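Local coordinates for NOL1/NOP2/sun family protein (Enterococcus faecium, PDB 3M4X) that probably methylates ribosomal RNA at cytosine, joining a Rossmann-like methyltransferase domain to a C-terminal PUA-like domain expected to bind RNA, at residues Y411-F417 with T444-F449; I257-L262 with A277-I283. One frame throughout, in Å; residues are numbered along the deposited sequence.

Interaction 1: residues Y411-F417 with T444-F449; sequences YTAGETF and TVKNFF
Three hydrogen bonds cross between Y411-F417 and T444-F449, two of them 2.8 Å long: N447 ND2 to Y411 O (N-H...O angle 152°), and V445 N to F417 O, which makes F417 and V445 an antiparallel hydrogen-bonded pair with CA atoms 5.5 Å apart. N447, with chi1 t, also reaches E415 O from ND2 in a weak bond of 3.4 Å, while its OD1 accepts from F449 N at 2.9 Å, an Asx turn; R454 is a further partner of OD1. Y411 O is shared, since G414 N donates to it at 2.9 Å. Here helix 405-413 ends in a Schellman motif: G414 has phi/psi 103/8, where a CB would be jammed against the preceding carbonyl. The chain then extends through E415 and T416, and T416 CA lies 3.4 Å from V445 O in a CA-H...O contact.

Packing follows at both ends. V445 CB lies 3.9 Å from the centroid of the F417 ring (chi1 p), over its face, a CH-pi contact. Y411 (chi1 t) takes F449 CB over one ring face, 3.8 Å from its centroid, and its OH bonds to F437 O. T412 CG2 sits 4.0 Å from the F449 centroid, again over a face; the Y411 and F449 rings are oblique, their planes at 58°. Within the PUA-like domain the contact joins the end of helix 405-413, and the outermost strand 417-418 that follows it, to strand 444-447. One asparagine amide thus bonds firmly to Y411 O before the helix terminus and weakly to E415 O after it, just ahead of strand 417-418, with CH-pi contacts flanking these bonds.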
loop_
_atom_site.group_PDB
_atom_site.type_symbol
_atom_site.label_atom_id
_atom_site.label_comp_id
_atom_site.label_asym_id
_atom_site.label_seq_id
_atom_site.Cartn_x
_atom_site.Cartn_y
_atom_site.Cartn_z
ATOM N N TYR A 411 -23.973 -13.240 -3.432
ATOM C CA TYR A 411 -22.641 -13.810 -3.278
ATOM C C TYR A 411 -21.887 -13.217 -2.083
ATOM O O TYR A 411 -21.386 -13.956 -1.233
ATOM C CB TYR A 411 -21.836 -13.659 -4.576
ATOM C CG TYR A 411 -20.430 -14.220 -4.492
ATOM C CD1 TYR A 411 -20.209 -15.590 -4.455
ATOM C CD2 TYR A 411 -19.321 -13.371 -4.446
ATOM C CE1 TYR A 411 -18.922 -16.100 -4.372
ATOM C CE2 TYR A 411 -18.043 -13.870 -4.368
ATOM C CZ TYR A 411 -17.842 -15.231 -4.332
ATOM O OH TYR A 411 -16.552 -15.726 -4.251
ATOM N N THR A 412 -21.814 -11.891 -2.002
ATOM C CA THR A 412 -21.119 -11.255 -0.879
ATOM C C THR A 412 -21.855 -11.428 0.455
ATOM O O THR A 412 -21.257 -11.302 1.522
ATOM C CB THR A 412 -20.832 -9.770 -1.134
ATOM O OG1 THR A 412 -22.033 -9.126 -1.567
ATOM C CG2 THR A 412 -19.767 -9.625 -2.208
ATOM N N ALA A 413 -23.147 -11.729 0.389
ATOM C CA ALA A 413 -23.909 -12.120 1.576
ATOM C C ALA A 413 -23.563 -13.544 2.005
ATOM O O ALA A 413 -23.799 -13.933 3.151
ATOM C CB ALA A 413 -25.405 -11.997 1.315
ATOM N N GLY A 414 -23.016 -14.323 1.077
ATOM C CA GLY A 414 -22.587 -15.674 1.380
ATOM C C GLY A 414 -23.559 -16.719 0.865
ATOM O O GLY A 414 -23.418 -17.902 1.149
ATOM N N GLU A 415 -24.546 -16.279 0.098
ATOM C CA GLU A 415 -25.582 -17.178 -0.383
ATOM C C GLU A 415 -25.272 -17.790 -1.745
ATOM O O GLU A 415 -24.602 -17.186 -2.589
ATOM C CB GLU A 415 -26.927 -16.460 -0.419
ATOM C CG GLU A 415 -27.465 -16.137 0.970
ATOM C CD GLU A 415 -28.649 -15.196 0.932
ATOM O OE1 GLU A 415 -28.646 -14.283 0.077
ATOM O OE2 GLU A 415 -29.578 -15.365 1.756
ATOM N N THR A 416 -25.764 -19.005 -1.942
ATOM C CA THR A 416 -25.684 -19.653 -3.235
ATOM C C THR A 416 -26.653 -18.935 -4.163
ATOM O O THR A 416 -27.585 -18.289 -3.703
ATOM C CB THR A 416 -26.082 -21.137 -3.132
ATOM O OG1 THR A 416 -27.509 -21.256 -3.101
ATOM C CG2 THR A 416 -25.508 -21.764 -1.871
ATOM N N PHE A 417 -26.400 -19.006 -5.464
ATOM C CA PHE A 417 -27.388 -18.608 -6.461
ATOM C C PHE A 417 -27.435 -19.688 -7.540
ATOM O O PHE A 417 -26.636 -20.631 -7.518
ATOM C CB PHE A 417 -27.103 -17.217 -7.045
ATOM C CG PHE A 417 -25.784 -17.107 -7.771
ATOM C CD1 PHE A 417 -25.728 -17.191 -9.152
ATOM C CD2 PHE A 417 -24.604 -16.888 -7.072
ATOM C CE1 PHE A 417 -24.521 -17.085 -9.821
ATOM C CE2 PHE A 417 -23.395 -16.776 -7.737
ATOM C CZ PHE A 417 -23.354 -16.881 -9.114
ATOM N N THR A 444 -26.365 -25.126 -9.328
ATOM C CA THR A 444 -26.276 -24.077 -8.334
ATOM C C THR A 444 -24.816 -23.730 -8.060
ATOM O O THR A 444 -23.979 -24.616 -7.880
ATOM C CB THR A 444 -26.962 -24.457 -7.011
ATOM O OG1 THR A 444 -26.048 -25.194 -6.190
ATOM C CG2 THR A 444 -28.231 -25.267 -7.260
ATOM N N VAL A 445 -24.518 -22.436 -8.038
ATOM C CA VAL A 445 -23.180 -21.950 -7.723
ATOM C C VAL A 445 -22.958 -21.899 -6.210
ATOM O O VAL A 445 -23.611 -21.131 -5.505
ATOM C CB VAL A 445 -22.959 -20.556 -8.339
ATOM C CG1 VAL A 445 -21.549 -20.060 -8.078
ATOM C CG2 VAL A 445 -23.239 -20.605 -9.831
ATOM N N LYS A 446 -22.037 -22.722 -5.718
ATOM C CA LYS A 446 -21.724 -22.762 -4.296
ATOM C C LYS A 446 -20.774 -21.635 -3.909
ATOM O O LYS A 446 -19.968 -21.183 -4.720
ATOM C CB LYS A 446 -21.134 -24.117 -3.900
ATOM C CG LYS A 446 -22.119 -25.273 -4.026
ATOM C CD LYS A 446 -21.613 -26.507 -3.297
ATOM C CE LYS A 446 -22.775 -27.359 -2.814
ATOM N NZ LYS A 446 -22.385 -28.176 -1.636
ATOM N N ASN A 447 -20.861 -21.204 -2.657
ATOM C CA ASN A 447 -20.276 -19.933 -2.262
ATOM C C ASN A 447 -18.891 -20.006 -1.636
ATOM O O ASN A 447 -18.693 -20.651 -0.604
ATOM C CB ASN A 447 -21.224 -19.181 -1.329
ATOM C CG ASN A 447 -20.713 -17.804 -0.995
ATOM O OD1 ASN A 447 -19.682 -17.659 -0.346
ATOM N ND2 ASN A 447 -21.411 -16.784 -1.465
ATOM N N PHE A 448 -17.937 -19.325 -2.263
ATOM C CA PHE A 448 -16.596 -19.242 -1.710
ATOM C C PHE A 448 -16.106 -17.820 -1.471
ATOM O O PHE A 448 -14.901 -17.541 -1.495
ATOM C CB PHE A 448 -15.623 -20.084 -2.530
ATOM C CG PHE A 448 -15.821 -21.545 -2.310
ATOM C CD1 PHE A 448 -16.766 -22.243 -3.035
ATOM C CD2 PHE A 448 -15.126 -22.204 -1.316
ATOM C CE1 PHE A 448 -16.984 -23.575 -2.804
ATOM C CE2 PHE A 448 -15.342 -23.549 -1.081
ATOM C CZ PHE A 448 -16.272 -24.232 -1.828
ATOM N N PHE A 449 -17.054 -16.923 -1.222
ATOM C CA PHE A 449 -16.697 -15.620 -0.689
ATOM C C PHE A 449 -16.282 -15.829 0.761
ATOM O O PHE A 449 -17.043 -16.404 1.547
ATOM C CB PHE A 449 -17.858 -14.634 -0.786
ATOM C CG PHE A 449 -17.457 -13.209 -0.495
ATOM C CD1 PHE A 449 -16.532 -12.562 -1.299
ATOM C CD2 PHE A 449 -17.991 -12.525 0.585
ATOM C CE1 PHE A 449 -16.155 -11.263 -1.039
ATOM C CE2 PHE A 449 -17.616 -11.221 0.852
ATOM C CZ PHE A 449 -16.704 -10.587 0.038
#

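Interaction 2: residues I257-L262 with A277-I283; sequences IEEIPL and AGLEKTI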
loop_
_atom_site.group_PDB
_atom_site.type_symbol
_atom_site.label_atom_id
_atom_site.label_comp_id
_atom_site.label_asym_id
_atom_site.label_seq_id
_atom_site.Cartn_x
_atom_site.Cartn_y
_atom_site.Cartn_z
ATOM N N ILE A 257 20.372 14.490 -1.769
ATOM C CA ILE A 257 18.986 14.900 -1.948
ATOM C C ILE A 257 18.671 14.942 -3.438
ATOM O O ILE A 257 19.430 15.488 -4.233
ATOM C CB ILE A 257 18.689 16.303 -1.349
ATOM C CG1 ILE A 257 19.152 16.405 0.107
ATOM C CG2 ILE A 257 17.195 16.622 -1.480
ATOM C CD1 ILE A 257 18.797 17.754 0.788
ATOM N N GLU A 258 17.535 14.381 -3.813
ATOM C CA GLU A 258 17.200 14.236 -5.213
ATOM C C GLU A 258 15.910 14.978 -5.586
ATOM O O GLU A 258 15.038 15.239 -4.738
ATOM C CB GLU A 258 17.074 12.743 -5.537
ATOM C CG GLU A 258 17.782 12.315 -6.805
ATOM C CD GLU A 258 19.281 12.208 -6.648
ATOM O OE1 GLU A 258 19.753 11.886 -5.540
ATOM O OE2 GLU A 258 19.993 12.438 -7.645
ATOM N N GLU A 259 15.783 15.308 -6.864
ATOM C CA GLU A 259 14.582 15.965 -7.353
ATOM C C GLU A 259 13.424 14.990 -7.446
ATOM O O GLU A 259 13.615 13.803 -7.697
ATOM C CB GLU A 259 14.844 16.605 -8.706
ATOM C CG GLU A 259 15.963 17.624 -8.644
ATOM C CD GLU A 259 15.934 18.599 -9.801
ATOM O OE1 GLU A 259 15.497 18.207 -10.909
ATOM O OE2 GLU A 259 16.353 19.764 -9.601
ATOM N N ILE A 260 12.222 15.502 -7.213
ATOM C CA ILE A 260 11.003 14.726 -7.346
ATOM C C ILE A 260 10.163 15.358 -8.448
ATOM O O ILE A 260 9.424 16.308 -8.197
ATOM C CB ILE A 260 10.211 14.738 -6.034
ATOM C CG1 ILE A 260 11.046 14.103 -4.911
ATOM C CG2 ILE A 260 8.852 14.029 -6.223
ATOM C CD1 ILE A 260 10.470 14.261 -3.503
ATOM N N PRO A 261 10.300 14.860 -9.684
ATOM C CA PRO A 261 9.569 15.482 -10.793
ATOM C C PRO A 261 8.062 15.427 -10.562
ATOM O O PRO A 261 7.521 14.381 -10.198
ATOM C CB PRO A 261 9.955 14.621 -12.002
ATOM C CG PRO A 261 11.205 13.878 -11.578
ATOM C CD PRO A 261 11.066 13.673 -10.109
ATOM N N LEU A 262 7.391 16.555 -10.755
ATOM C CA LEU A 262 5.936 16.609 -10.650
ATOM C C LEU A 262 5.343 17.592 -11.644
ATOM O O LEU A 262 5.984 18.575 -12.020
ATOM C CB LEU A 262 5.507 17.007 -9.244
ATOM C CG LEU A 262 5.394 15.876 -8.237
ATOM C CD1 LEU A 262 4.853 16.432 -6.943
ATOM C CD2 LEU A 262 4.481 14.800 -8.780
ATOM N N ALA A 277 22.558 21.921 2.152
ATOM C CA ALA A 277 22.083 22.408 0.867
ATOM C C ALA A 277 20.990 21.495 0.319
ATOM O O ALA A 277 20.793 20.389 0.817
ATOM C CB ALA A 277 23.248 22.477 -0.121
ATOM N N GLY A 278 20.286 21.972 -0.703
ATOM C CA GLY A 278 19.356 21.164 -1.480
ATOM C C GLY A 278 17.964 20.940 -0.923
ATOM O O GLY A 278 17.151 20.248 -1.535
ATOM N N LEU A 279 17.690 21.504 0.244
ATOM C CA LEU A 279 16.412 21.304 0.921
ATOM C C LEU A 279 15.188 21.754 0.096
ATOM O O LEU A 279 14.076 21.261 0.283
ATOM C CB LEU A 279 16.441 22.015 2.273
ATOM C CG LEU A 279 16.669 21.170 3.537
ATOM C CD1 LEU A 279 17.026 19.726 3.245
ATOM C CD2 LEU A 279 17.687 21.812 4.481
ATOM N N GLU A 280 15.404 22.687 -0.817
ATOM C CA GLU A 280 14.335 23.175 -1.670
ATOM C C GLU A 280 13.804 22.076 -2.590
ATOM O O GLU A 280 12.714 22.202 -3.151
ATOM C CB GLU A 280 14.827 24.367 -2.500
ATOM C CG GLU A 280 15.913 24.011 -3.513
ATOM C CD GLU A 280 17.329 23.976 -2.922
ATOM O OE1 GLU A 280 17.506 24.205 -1.701
ATOM O OE2 GLU A 280 18.271 23.732 -3.702
ATOM N N LYS A 281 14.584 21.009 -2.743
ATOM C CA LYS A 281 14.199 19.864 -3.570
ATOM C C LYS A 281 13.237 18.947 -2.845
ATOM O O LYS A 281 12.672 18.041 -3.445
ATOM C CB LYS A 281 15.425 19.044 -3.971
ATOM C CG LYS A 281 16.403 19.754 -4.881
ATOM C CD LYS A 281 17.656 18.897 -5.060
ATOM C CE LYS A 281 18.837 19.743 -5.504
ATOM N NZ LYS A 281 20.122 19.020 -5.310
ATOM N N THR A 282 13.084 19.150 -1.542
ATOM C CA THR A 282 12.069 18.426 -0.793
ATOM C C THR A 282 10.719 19.148 -0.929
ATOM O O THR A 282 10.663 20.322 -1.306
ATOM C CB THR A 282 12.481 18.224 0.679
ATOM O OG1 THR A 282 12.424 19.470 1.384
ATOM C CG2 THR A 282 13.919 17.655 0.758
ATOM N N ILE A 283 9.636 18.435 -0.642
ATOM C CA ILE A 283 8.290 18.902 -0.965
ATOM C C ILE A 283 7.462 19.119 0.278
ATOM O O ILE A 283 7.386 18.248 1.141
ATOM C CB ILE A 283 7.523 17.862 -1.790
ATOM C CG1 ILE A 283 8.093 17.738 -3.202
ATOM C CG2 ILE A 283 6.033 18.189 -1.822
ATOM C CD1 ILE A 283 7.405 16.630 -4.007
HETATM O O HOH W 1 13.702 15.267 -2.346
HETATM O O HOH W 2 12.042 18.301 -6.038
#
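I257 is the main bump of this contact, with 108 Å² of its surface covered by A277-I283. In its m,t rotamer it reaches into a hollow formed by the turn at G278: CD1 meets A277 O at 3.3 Å and L279 CD1 at 3.6 Å, while CG2 lies 3.6 Å from G278 O. A CB on G278 would come tight against I257 CD1, and its positive phi (81°) favours glycine too. I246 of helix 243-252 touches both I257 and L279. The 3-10 turn 279-281 thus packs against the side of strand 255-258, in the Rossmann-like methyltransferase domain, where both 255-258 and 283-285 pair with strand 295-302. K281 lies along the strand's exit, CD 4.2 Å from E259 CG. Here the backbones approach to 5.4 Å between the CA atoms of E259 and K281 without a direct hydrogen bond, and two waters link them through K281 O: water 1 is 2.7 Å from E258 O and 3.2 Å from K281 O, water 2 is 3.0 Å from I260 N and 2.7 Å from K281 O. Beyond them I283 CD1 rests over the notch between I260 CG2 (3.7 Å) and L262 CD1 (3.9 Å).

How the interactions relate
Interaction 2 comes first along the chain, and interaction 1 lies wholly after it. Their centres are 52 Å apart, their nearest atoms about 34 Å, and they lie on opposite sides of the chain's centre; no helix, strand or sheet is shared. Residues 257-262 and 277-283 lie in the methyltransferase domain, beside strand 295-302 of the large mixed sheet, whereas 411-417 and 444-449 lie in the PUA-like domain, on a separate five-stranded sheet. Between them along the chain comes the four-stranded antiparallel sheet of strands 344-348, 351-355, 372-378 and 381-384. The separation is consistent with a modular enzyme whose catalytic and probable RNA-binding domains have independent local packing.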